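Local coordinates for kelch domain-containing protein (Colletotrichum graminicola M1.001, PDB 5C92), which probably oxidises alcohols to aldehydes at a copper site and belongs to the galactose oxidase-like enzymes built on a kelch beta-propeller, at residues 11-16 and 59-64; 25-30 and 52-57; 335-340 and 419-424; 458-463 and 475-480. All coordinates share one frame; numbering follows the deposited sequence.

Contact 1 (11-16 and 59-64); sequences KFPVVP and ISDAIV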
# COMPACT_ATOMS: atom_id res chain seq x y z
N LYS A 11 -16.72 5.27 -12.61
CA LYS A 11 -16.42 4.19 -13.55
C LYS A 11 -15.31 4.65 -14.47
O LYS A 11 -15.53 5.43 -15.39
CB LYS A 11 -17.70 3.79 -14.34
CG LYS A 11 -17.58 2.61 -15.31
CD LYS A 11 -18.97 2.19 -15.81
CE LYS A 11 -19.01 0.86 -16.53
NZ LYS A 11 -18.48 1.07 -17.91
N PHE A 12 -14.12 4.12 -14.24
CA PHE A 12 -12.99 4.44 -15.04
C PHE A 12 -13.03 3.79 -16.43
O PHE A 12 -13.69 2.78 -16.62
CB PHE A 12 -11.71 4.00 -14.33
CG PHE A 12 -11.34 4.83 -13.15
CD1 PHE A 12 -10.61 6.01 -13.31
CD2 PHE A 12 -11.71 4.42 -11.87
CE1 PHE A 12 -10.23 6.75 -12.19
CE2 PHE A 12 -11.34 5.18 -10.76
CZ PHE A 12 -10.56 6.31 -10.92
N PRO A 13 -12.29 4.34 -17.37
CA PRO A 13 -12.20 3.83 -18.74
C PRO A 13 -11.08 2.81 -18.85
O PRO A 13 -10.76 2.39 -19.92
CB PRO A 13 -11.79 5.05 -19.53
CG PRO A 13 -11.01 5.88 -18.54
CD PRO A 13 -11.75 5.71 -17.26
N VAL A 14 -10.37 2.54 -17.75
CA VAL A 14 -9.56 1.32 -17.62
C VAL A 14 -9.93 0.60 -16.30
O VAL A 14 -10.43 1.22 -15.39
CB VAL A 14 -8.04 1.64 -17.64
CG1 VAL A 14 -7.65 2.48 -18.81
CG2 VAL A 14 -7.58 2.33 -16.36
N VAL A 15 -9.68 -0.70 -16.20
CA VAL A 15 -9.95 -1.40 -14.95
C VAL A 15 -8.85 -1.04 -13.96
O VAL A 15 -7.68 -1.19 -14.29
CB VAL A 15 -9.95 -2.90 -15.13
CG1 VAL A 15 -10.31 -3.57 -13.79
CG2 VAL A 15 -10.88 -3.28 -16.26
N PRO A 16 -9.20 -0.44 -12.82
CA PRO A 16 -8.17 0.08 -11.90
C PRO A 16 -7.54 -1.05 -11.07
O PRO A 16 -7.74 -1.14 -9.86
CB PRO A 16 -8.94 1.07 -11.05
CG PRO A 16 -10.29 0.50 -11.00
CD PRO A 16 -10.56 -0.16 -12.32
N ILE A 59 -12.81 12.62 -13.71
CA ILE A 59 -11.93 11.59 -14.22
C ILE A 59 -11.59 11.92 -15.64
O ILE A 59 -12.48 12.19 -16.44
CB ILE A 59 -12.68 10.24 -14.22
CG1 ILE A 59 -12.92 9.77 -12.77
CG2 ILE A 59 -11.95 9.19 -15.01
CD1 ILE A 59 -13.91 8.63 -12.63
N SER A 60 -10.36 11.68 -16.01
CA SER A 60 -9.93 11.89 -17.37
C SER A 60 -9.91 10.60 -18.14
O SER A 60 -9.73 9.51 -17.57
CB SER A 60 -8.53 12.53 -17.36
OG SER A 60 -7.61 11.72 -16.65
N ASP A 61 -10.09 10.71 -19.46
CA ASP A 61 -10.23 9.53 -20.31
C ASP A 61 -8.87 8.84 -20.44
O ASP A 61 -7.84 9.42 -20.16
CB ASP A 61 -10.87 9.87 -21.72
CG ASP A 61 -11.75 8.68 -22.34
OD1 ASP A 61 -11.47 7.48 -22.07
OD2 ASP A 61 -12.78 8.93 -23.04
N ALA A 62 -8.90 7.56 -20.81
CA ALA A 62 -7.74 6.69 -20.85
C ALA A 62 -6.68 7.21 -21.80
O ALA A 62 -7.01 7.62 -22.89
CB ALA A 62 -8.20 5.28 -21.28
N ILE A 63 -5.41 7.18 -21.40
CA ILE A 63 -4.31 7.50 -22.32
C ILE A 63 -3.24 6.41 -22.28
O ILE A 63 -3.10 5.68 -21.28
CB ILE A 63 -3.64 8.83 -21.94
CG1 ILE A 63 -3.36 8.86 -20.45
CG2 ILE A 63 -4.58 10.00 -22.22
CD1 ILE A 63 -2.40 9.94 -20.06
N VAL A 64 -2.46 6.33 -23.35
CA VAL A 64 -1.29 5.49 -23.36
C VAL A 64 -0.17 6.30 -22.79
O VAL A 64 0.46 7.08 -23.47
CB VAL A 64 -0.95 5.00 -24.78
CG1 VAL A 64 0.34 4.18 -24.76
CG2 VAL A 64 -2.13 4.22 -25.36
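Ile59 lies across Phe12 at about a right angle, so that its two branches approach the ring differently. The end of the long branch, CD1, sits over one face, displaced toward the rim, in a CH-pi contact 4.3 Å from the ring centroid. The short branch reaches the ring perimeter, CG2 lying 3.8 Å from Phe12 CD1. This division follows from the first torsion of Ile59 (-69°), which sets CG2 anti to the backbone N and CG1 beside that N. CG2 also brushes Pro13 CD at 4.1 Å, filling the notch between the phenylalanine and the proline.

Pro13 is the next bump. Its CG rests on the peptide of Ala62, 3.5 Å from Ala62 N, while its CB faces the carboxylate of Asp61 at 3.5 Å from OD1. That carboxylate folds back on its own chain: the anti lone pair of OD1 receives Ala62 N (2.9 Å, 146°), a bond consistent with the oxygen's position beside the proline.

In the seven-bladed propeller of the galactose oxidase family, the segment 11-16 leads from the end of strand 5-11, which completes the last blade, into the first blade, whose outermost strand is 58-66. Phe12 also meets Trp347 of the last blade nearly at right angles and touches Val30 of the first, so the seam is filled from both blades.

The small methyl of Ala62 occupies the hollow between Pro13 and Val14. It approaches Val14 CG1 to 3.8 Å, whereas CG2 of that valine turns inward onto Val30.

Contact 2 (25-30 and 52-57); sequences TGNLLV and YNVNTG. With NAG (2-acetamido-2-deoxy-beta-D-glucopyranose), chain B; ACT (acetate ion), chain E.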
# COMPACT_ATOMS: atom_id res chain seq x y z
N THR A 25 -1.02 16.96 -5.03
CA THR A 25 -2.46 17.04 -5.30
C THR A 25 -3.30 16.06 -4.51
O THR A 25 -4.46 16.34 -4.17
CB THR A 25 -2.77 16.79 -6.77
OG1 THR A 25 -2.15 15.57 -7.18
CG2 THR A 25 -2.17 17.92 -7.63
N GLY A 26 -2.79 14.83 -4.38
CA GLY A 26 -3.64 13.73 -3.92
C GLY A 26 -4.57 13.15 -4.97
O GLY A 26 -5.56 12.50 -4.63
N ASN A 27 -4.30 13.41 -6.25
CA ASN A 27 -5.07 12.76 -7.29
C ASN A 27 -4.77 11.25 -7.29
O ASN A 27 -3.72 10.81 -6.81
CB ASN A 27 -4.76 13.37 -8.66
CG ASN A 27 -5.20 14.82 -8.76
OD1 ASN A 27 -6.12 15.26 -8.07
ND2 ASN A 27 -4.53 15.58 -9.63
N LEU A 28 -5.70 10.50 -7.83
CA LEU A 28 -5.61 9.04 -7.88
C LEU A 28 -5.36 8.60 -9.30
O LEU A 28 -6.19 8.83 -10.20
CB LEU A 28 -6.90 8.40 -7.39
CG LEU A 28 -6.93 6.87 -7.32
CD1 LEU A 28 -6.08 6.39 -6.14
CD2 LEU A 28 -8.37 6.50 -7.14
N LEU A 29 -4.18 8.06 -9.51
CA LEU A 29 -3.76 7.57 -10.81
C LEU A 29 -4.05 6.05 -10.85
O LEU A 29 -3.76 5.33 -9.86
CB LEU A 29 -2.29 7.82 -10.94
CG LEU A 29 -1.59 7.30 -12.21
CD1 LEU A 29 -2.13 7.98 -13.46
CD2 LEU A 29 -0.09 7.55 -12.08
N VAL A 30 -4.65 5.56 -11.94
CA VAL A 30 -5.03 4.14 -12.04
C VAL A 30 -4.50 3.64 -13.33
O VAL A 30 -4.39 4.41 -14.29
CB VAL A 30 -6.56 3.88 -11.86
CG1 VAL A 30 -7.10 4.63 -10.62
CG2 VAL A 30 -7.40 4.27 -13.07
N TYR A 52 -8.22 10.31 -11.54
CA TYR A 52 -9.29 10.95 -10.82
C TYR A 52 -8.69 12.16 -10.13
O TYR A 52 -7.79 12.04 -9.28
CB TYR A 52 -9.91 9.98 -9.78
CG TYR A 52 -10.98 10.59 -8.92
CD1 TYR A 52 -10.66 11.23 -7.74
CD2 TYR A 52 -12.30 10.52 -9.29
CE1 TYR A 52 -11.65 11.82 -6.97
CE2 TYR A 52 -13.30 11.12 -8.53
CZ TYR A 52 -12.96 11.76 -7.38
OH TYR A 52 -13.96 12.25 -6.61
N ASN A 53 -9.27 13.32 -10.41
CA ASN A 53 -8.82 14.58 -9.84
C ASN A 53 -9.61 14.87 -8.62
O ASN A 53 -10.79 15.15 -8.74
CB ASN A 53 -8.97 15.74 -10.88
CG ASN A 53 -8.35 17.06 -10.41
OD1 ASN A 53 -8.84 17.68 -9.50
ND2 ASN A 53 -7.30 17.49 -11.08
N VAL A 54 -8.94 14.96 -7.46
CA VAL A 54 -9.68 15.22 -6.20
C VAL A 54 -10.06 16.67 -6.01
O VAL A 54 -10.90 16.95 -5.20
CB VAL A 54 -8.94 14.70 -4.91
CG1 VAL A 54 -8.72 13.19 -5.02
CG2 VAL A 54 -7.58 15.38 -4.72
N ASN A 55 -9.39 17.60 -6.66
CA ASN A 55 -9.81 18.99 -6.57
C ASN A 55 -11.15 19.16 -7.32
O ASN A 55 -12.00 19.87 -6.83
CB ASN A 55 -8.75 19.93 -7.15
CG ASN A 55 -9.12 21.39 -7.03
OD1 ASN A 55 -9.34 21.87 -5.97
ND2 ASN A 55 -9.03 22.12 -8.12
N THR A 56 -11.33 18.56 -8.51
CA THR A 56 -12.54 18.82 -9.29
C THR A 56 -13.61 17.76 -9.13
O THR A 56 -14.80 18.02 -9.35
CB THR A 56 -12.24 18.92 -10.77
OG1 THR A 56 -11.68 17.69 -11.23
CG2 THR A 56 -11.28 20.07 -11.08
N GLY A 57 -13.19 16.55 -8.81
CA GLY A 57 -14.10 15.39 -8.73
C GLY A 57 -14.28 14.69 -10.08
O GLY A 57 -15.10 13.82 -10.23
C1 NAG B . -16.30 18.36 -13.57
C2 NAG B . -16.52 19.18 -12.29
C3 NAG B . -17.66 20.18 -12.50
C4 NAG B . -17.42 20.95 -13.77
C5 NAG B . -17.31 20.01 -14.94
C6 NAG B . -17.15 20.75 -16.30
C7 NAG B . -17.92 17.56 -10.95
C8 NAG B . -17.89 16.78 -9.67
N2 NAG B . -16.84 18.30 -11.17
O3 NAG B . -17.76 21.10 -11.41
O4 NAG B . -18.56 21.79 -13.98
O5 NAG B . -16.16 19.15 -14.73
O6 NAG B . -17.06 19.75 -17.30
O7 NAG B . -18.87 17.48 -11.72
C ACT E . -12.98 11.97 -2.78
O ACT E . -13.74 11.53 -1.85
OXT ACT E . -13.49 12.40 -3.89
CH3 ACT E . -11.47 12.13 -2.52
O HOH W 1 -6.06 18.00 -7.48
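The segments run antiparallel and are joined at a hydrogen-bonded pair, Leu28 with Tyr52, where Leu28 N gives to Tyr52 O at 3.0 Å and Tyr52 N to Leu28 O at 2.8 Å. The CB atoms of this pair touch on one side of the sheet. From there Leu28 continues toward Val19 on the preceding strand, and the Tyr52 ring turns off toward Phe367 and Ile59. The phenol of Tyr52 donates to an acetate ion, probably from the crystallisation liquor.

Just before the pair, side chain takes over from backbone. Asn27 OD1 receives Val54 N at 2.9 Å in a moderately bent bond, the donor tilted 31° from the carbonyl plane, and a water donates to the same oxygen, giving it two partners. With CG beside its own backbone N (chi1 -65°), Asn27 extends alongside Asn53, the amide planes turned 44° apart. Its ND2 is bound by Glu104, which also takes the hydroxyl of Thr25. That hydroxyl accepts Asn27 N in an ST turn.

Val54 spreads its methyls over the turn at 25-26: CG2 lies 3.3 Å from Thr25 O and CG1 3.3 Å from Gly26 O. Asn53 shapes the 52-57 segment, OD1 accepting Thr56 N at 2.8 Å in an Asx motif. Thr56 O in turn receives N2 of a bound N-acetylglucosamine at 2.7 Å. Together the segments illustrate how the second and third strands of a propeller blade, here the first blade, part at the ends of a four-stranded antiparallel meander and give way to turns tied by asparagine side chains.

Contact 3 (335-340 and 419-424); sequences HSTALL and SATTHT. With CU1 (copper (I) ion), chain D.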
# COMPACT_ATOMS: atom_id res chain seq x y z
N HIS A 335 -7.55 -8.75 -8.51
CA HIS A 335 -7.30 -7.46 -9.20
C HIS A 335 -8.10 -6.22 -8.70
O HIS A 335 -8.25 -5.23 -9.44
CB HIS A 335 -7.55 -7.63 -10.69
CG HIS A 335 -6.49 -8.37 -11.40
ND1 HIS A 335 -6.67 -8.90 -12.65
CD2 HIS A 335 -5.22 -8.68 -11.04
CE1 HIS A 335 -5.57 -9.52 -13.03
NE2 HIS A 335 -4.67 -9.37 -12.09
N SER A 336 -8.68 -6.32 -7.50
CA SER A 336 -9.29 -5.20 -6.81
C SER A 336 -8.24 -4.38 -6.09
O SER A 336 -7.14 -4.87 -5.80
CB SER A 336 -10.39 -5.69 -5.82
OG SER A 336 -9.90 -6.43 -4.70
N THR A 337 -8.55 -3.11 -5.83
CA THR A 337 -7.60 -2.18 -5.16
C THR A 337 -8.33 -1.33 -4.13
O THR A 337 -9.57 -1.22 -4.20
CB THR A 337 -6.92 -1.22 -6.16
OG1 THR A 337 -7.93 -0.55 -6.95
CG2 THR A 337 -5.95 -1.96 -7.05
N ALA A 338 -7.61 -0.88 -3.11
CA ALA A 338 -8.12 0.12 -2.17
C ALA A 338 -6.99 1.00 -1.70
O ALA A 338 -5.85 0.58 -1.73
CB ALA A 338 -8.81 -0.53 -1.00
N LEU A 339 -7.28 2.26 -1.38
CA LEU A 339 -6.20 3.22 -1.07
C LEU A 339 -6.75 4.41 -0.31
O LEU A 339 -7.83 4.87 -0.57
CB LEU A 339 -5.50 3.72 -2.33
CG LEU A 339 -4.07 4.24 -2.22
CD1 LEU A 339 -3.12 3.07 -2.13
CD2 LEU A 339 -3.68 5.09 -3.43
N LEU A 340 -5.95 4.89 0.63
CA LEU A 340 -6.29 6.03 1.44
C LEU A 340 -6.06 7.26 0.62
O LEU A 340 -5.00 7.40 0.01
CB LEU A 340 -5.40 6.08 2.69
CG LEU A 340 -5.75 7.24 3.69
CD1 LEU A 340 -7.10 7.02 4.30
CD2 LEU A 340 -4.70 7.33 4.76
N SER A 419 1.19 6.17 -0.83
CA SER A 419 1.31 4.77 -1.23
C SER A 419 0.60 4.43 -2.53
O SER A 419 0.03 5.29 -3.23
CB SER A 419 0.85 3.85 -0.07
OG SER A 419 -0.57 3.88 0.06
N ALA A 420 0.78 3.19 -2.93
CA ALA A 420 0.26 2.66 -4.19
C ALA A 420 -0.00 1.18 -4.00
O ALA A 420 0.62 0.55 -3.12
CB ALA A 420 1.28 2.82 -5.28
N THR A 421 -0.87 0.59 -4.80
CA THR A 421 -1.18 -0.82 -4.58
C THR A 421 -1.63 -1.50 -5.83
O THR A 421 -2.20 -0.86 -6.76
CB THR A 421 -2.21 -1.04 -3.42
OG1 THR A 421 -2.32 -2.44 -3.10
CG2 THR A 421 -3.56 -0.57 -3.79
N THR A 422 -1.26 -2.77 -5.90
CA THR A 422 -1.77 -3.72 -6.91
C THR A 422 -1.57 -5.14 -6.36
O THR A 422 -0.62 -5.38 -5.58
CB THR A 422 -1.13 -3.50 -8.31
OG1 THR A 422 -1.82 -4.28 -9.31
CG2 THR A 422 0.34 -3.88 -8.36
N HIS A 423 -2.54 -6.00 -6.61
CA HIS A 423 -2.45 -7.43 -6.29
C HIS A 423 -2.30 -7.70 -4.81
O HIS A 423 -1.65 -8.66 -4.44
CB HIS A 423 -1.25 -8.06 -7.03
CG HIS A 423 -1.49 -8.24 -8.49
ND1 HIS A 423 -1.43 -7.20 -9.38
CD2 HIS A 423 -1.86 -9.33 -9.20
CE1 HIS A 423 -1.71 -7.64 -10.60
NE2 HIS A 423 -2.00 -8.92 -10.50
N THR A 424 -2.91 -6.84 -3.98
CA THR A 424 -2.88 -6.88 -2.55
C THR A 424 -1.61 -6.31 -1.93
O THR A 424 -1.52 -6.29 -0.72
CB THR A 424 -3.14 -8.28 -1.87
OG1 THR A 424 -2.00 -9.16 -2.01
CG2 THR A 424 -4.44 -8.91 -2.41
CU CU1 D . -2.70 -10.36 -11.94
O HOH W 2 -5.08 -5.45 -7.82
O HOH W 3 -4.03 -4.27 -4.42
O HOH W 4 -3.66 3.09 1.30
O HOH W 5 -1.93 6.77 0.05
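The imidazoles of His335 and His423 run alongside each other toward the copper, their planes turned 79° apart. His423 NE2 and CD2 come in at the edge of the His335 ring, near its plane, while Phe72 meets that ring from elsewhere at a steep angle. At the edge of the His423 ring, in plane, is Thr422 CB. Both NE2 atoms bind the copper ion, at 2.2 Å from His335 and 2.1 Å from His423, and Tyr120 supplies a further ligand. The far nitrogens fix the ring rotations: His423 ND1 donates to Thr422 OG1 at 2.9 Å, and His335 ND1 is held by Gly352 O.

As in galactose oxidase, the C-terminal domain thus sends a strand, 412-422, into the middle of the propeller to bring a histidine to copper. Strand 336-340, innermost in the last blade, runs nearly antiparallel to 420-422 at 165°, but their axes are 6.7 Å apart, too far for direct pairing. Waters span the gap, one linking Ser336 O to His423 N and another Leu340 O to Ser419 N.

Elsewhere methyls fill it. With OG1 anti to the backbone N (chi1 -171°) and turned to Val425 O, Thr421 sets CG2 between N and the carbonyl carbon, 3.3 Å from Ala338 O and 4.0 Å from Leu339 CD1. Leu339 CD1 packs 3.5 Å from Ser419 OG, which is hydrogen-bonded to Asn426.

Contact 4 (458-463 and 475-480); sequences PGYYML and AQFFKV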
# COMPACT_ATOMS: atom_id res chain seq x y z
N PRO A 458 12.12 7.40 3.90
CA PRO A 458 12.18 8.62 3.13
C PRO A 458 11.00 8.70 2.14
O PRO A 458 10.63 7.71 1.58
CB PRO A 458 13.46 8.45 2.33
CG PRO A 458 14.33 7.70 3.24
CD PRO A 458 13.42 6.73 3.92
N GLY A 459 10.49 9.88 1.89
CA GLY A 459 9.56 10.12 0.78
C GLY A 459 8.38 10.86 1.31
O GLY A 459 8.43 11.45 2.41
N TYR A 460 7.33 10.94 0.51
CA TYR A 460 6.20 11.79 0.87
C TYR A 460 5.22 11.14 1.86
O TYR A 460 4.95 9.94 1.79
CB TYR A 460 5.44 12.13 -0.42
CG TYR A 460 5.83 13.44 -1.06
CD1 TYR A 460 5.20 14.60 -0.66
CD2 TYR A 460 6.70 13.49 -2.14
CE1 TYR A 460 5.46 15.80 -1.27
CE2 TYR A 460 6.98 14.71 -2.79
CZ TYR A 460 6.36 15.85 -2.33
OH TYR A 460 6.57 17.09 -2.84
N TYR A 461 4.67 11.97 2.73
CA TYR A 461 3.73 11.59 3.74
C TYR A 461 2.61 12.57 3.69
O TYR A 461 2.79 13.71 3.22
CB TYR A 461 4.34 11.69 5.16
CG TYR A 461 5.29 10.57 5.48
CD1 TYR A 461 6.52 10.55 4.92
CD2 TYR A 461 4.91 9.50 6.31
CE1 TYR A 461 7.41 9.53 5.16
CE2 TYR A 461 5.79 8.46 6.54
CZ TYR A 461 7.05 8.51 6.01
OH TYR A 461 7.97 7.51 6.15
N MET A 462 1.47 12.13 4.22
CA MET A 462 0.37 13.00 4.55
C MET A 462 0.38 13.24 6.03
O MET A 462 0.43 12.28 6.83
CB MET A 462 -0.95 12.36 4.14
CG MET A 462 -1.07 12.13 2.62
SD MET A 462 -2.52 11.13 2.15
CE MET A 462 -1.92 9.45 2.44
N LEU A 463 0.31 14.52 6.40
CA LEU A 463 0.18 14.93 7.80
C LEU A 463 -1.27 15.18 8.08
O LEU A 463 -1.87 16.04 7.47
CB LEU A 463 0.98 16.21 8.09
CG LEU A 463 1.67 16.17 9.46
CD1 LEU A 463 2.85 17.14 9.53
CD2 LEU A 463 0.65 16.36 10.58
N ALA A 475 -5.27 16.20 4.67
CA ALA A 475 -3.83 16.22 4.93
C ALA A 475 -3.04 17.28 4.15
O ALA A 475 -3.36 17.64 3.04
CB ALA A 475 -3.23 14.86 4.65
N GLN A 476 -1.91 17.66 4.71
CA GLN A 476 -0.91 18.34 3.99
C GLN A 476 0.12 17.33 3.64
O GLN A 476 0.35 16.40 4.39
CB GLN A 476 -0.28 19.41 4.88
CG GLN A 476 -1.21 20.59 5.10
CD GLN A 476 -0.97 21.68 4.06
OE1 GLN A 476 0.18 21.94 3.67
NE2 GLN A 476 -2.04 22.29 3.58
N PHE A 477 0.82 17.56 2.55
CA PHE A 477 1.87 16.69 2.12
C PHE A 477 3.19 17.25 2.55
O PHE A 477 3.40 18.45 2.43
CB PHE A 477 1.84 16.58 0.60
CG PHE A 477 0.70 15.77 0.08
CD1 PHE A 477 0.86 14.40 -0.15
CD2 PHE A 477 -0.48 16.37 -0.32
CE1 PHE A 477 -0.20 13.65 -0.64
CE2 PHE A 477 -1.55 15.62 -0.78
CZ PHE A 477 -1.40 14.26 -0.95
N PHE A 478 4.13 16.38 2.89
CA PHE A 478 5.48 16.80 3.12
C PHE A 478 6.37 15.62 2.91
O PHE A 478 5.88 14.51 2.85
CB PHE A 478 5.63 17.37 4.53
CG PHE A 478 5.59 16.35 5.62
CD1 PHE A 478 4.38 15.89 6.10
CD2 PHE A 478 6.76 15.82 6.13
CE1 PHE A 478 4.32 14.89 7.04
CE2 PHE A 478 6.72 14.85 7.11
CZ PHE A 478 5.48 14.41 7.58
N LYS A 479 7.64 15.86 2.70
CA LYS A 479 8.57 14.76 2.56
C LYS A 479 9.63 14.65 3.63
O LYS A 479 9.98 15.62 4.30
CB LYS A 479 9.18 14.69 1.16
CG LYS A 479 9.84 15.90 0.64
CD LYS A 479 10.39 15.55 -0.73
CE LYS A 479 11.09 16.74 -1.33
NZ LYS A 479 11.96 16.28 -2.44
N VAL A 480 10.07 13.41 3.83
CA VAL A 480 11.16 13.08 4.70
C VAL A 480 12.34 12.83 3.79
O VAL A 480 12.24 12.00 2.90
CB VAL A 480 10.81 11.85 5.55
CG1 VAL A 480 12.04 11.24 6.20
CG2 VAL A 480 9.80 12.23 6.60
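Pro458 leads in with its CA against Val480 O, the oxygen that also accepts Gly459 N. Gly459 O takes Val480 N in return. At Tyr460 the ring lies flat beneath Lys479, whose CB stands over its centre, 4.2 Å from the centroid. Lys479 then extends past the ring to a salt bridge with Asp81, and the phenol reaches Glu24.

Tyr461 exchanges two backbone bonds with Phe478. Its CB sits over the Phe478 ring, 4.1 Å from the centroid, while CE1 of its own ring touches Val480 CG2 at 3.9 Å. The two rings are nearly parallel but displaced, with little overlap. Met462 returns to the Tyr460 side: CB presses on Ala475 CB at a tight 3.4 Å, CG touches Phe477 CE1 at 3.7 Å, and SD makes an oblique Met-aromatic contact with the same Phe477 ring. Leu463 pairs with Gln476 and lays CD1 3.7 Å from Phe478 CE1. Phe478 reaches both Tyr461 and Leu463 because its CG stands between N and the carbonyl carbon (chi1 73°).

Such a regular antiparallel hairpin, with aromatics on both faces, here forms the last two strands of the immunoglobulin-like early set domain.

How the contacts relate
Contacts 3 and 4 are buried, and contact 3 lies nearest the centre of the chain, whereas contacts 1 and 2 are partly exposed. Contacts 1 and 2 share the first blade, where strands 47-53 and 58-66 are neighbours; one is apolar seam packing, the other mixes strand pairing with asparagine bonds. Contact 3 bridges propeller and C-terminal domain through copper and waters, and Pro16 of contact 1 probably bonds to Thr337 there. Contact 4 is regular sheet pairing inside the C-terminal domain, beside strand 412-422 of contact 3. Phe477 against the 25-26 turn ties contact 4 to contact 2, while contacts 1 and 4 do not touch.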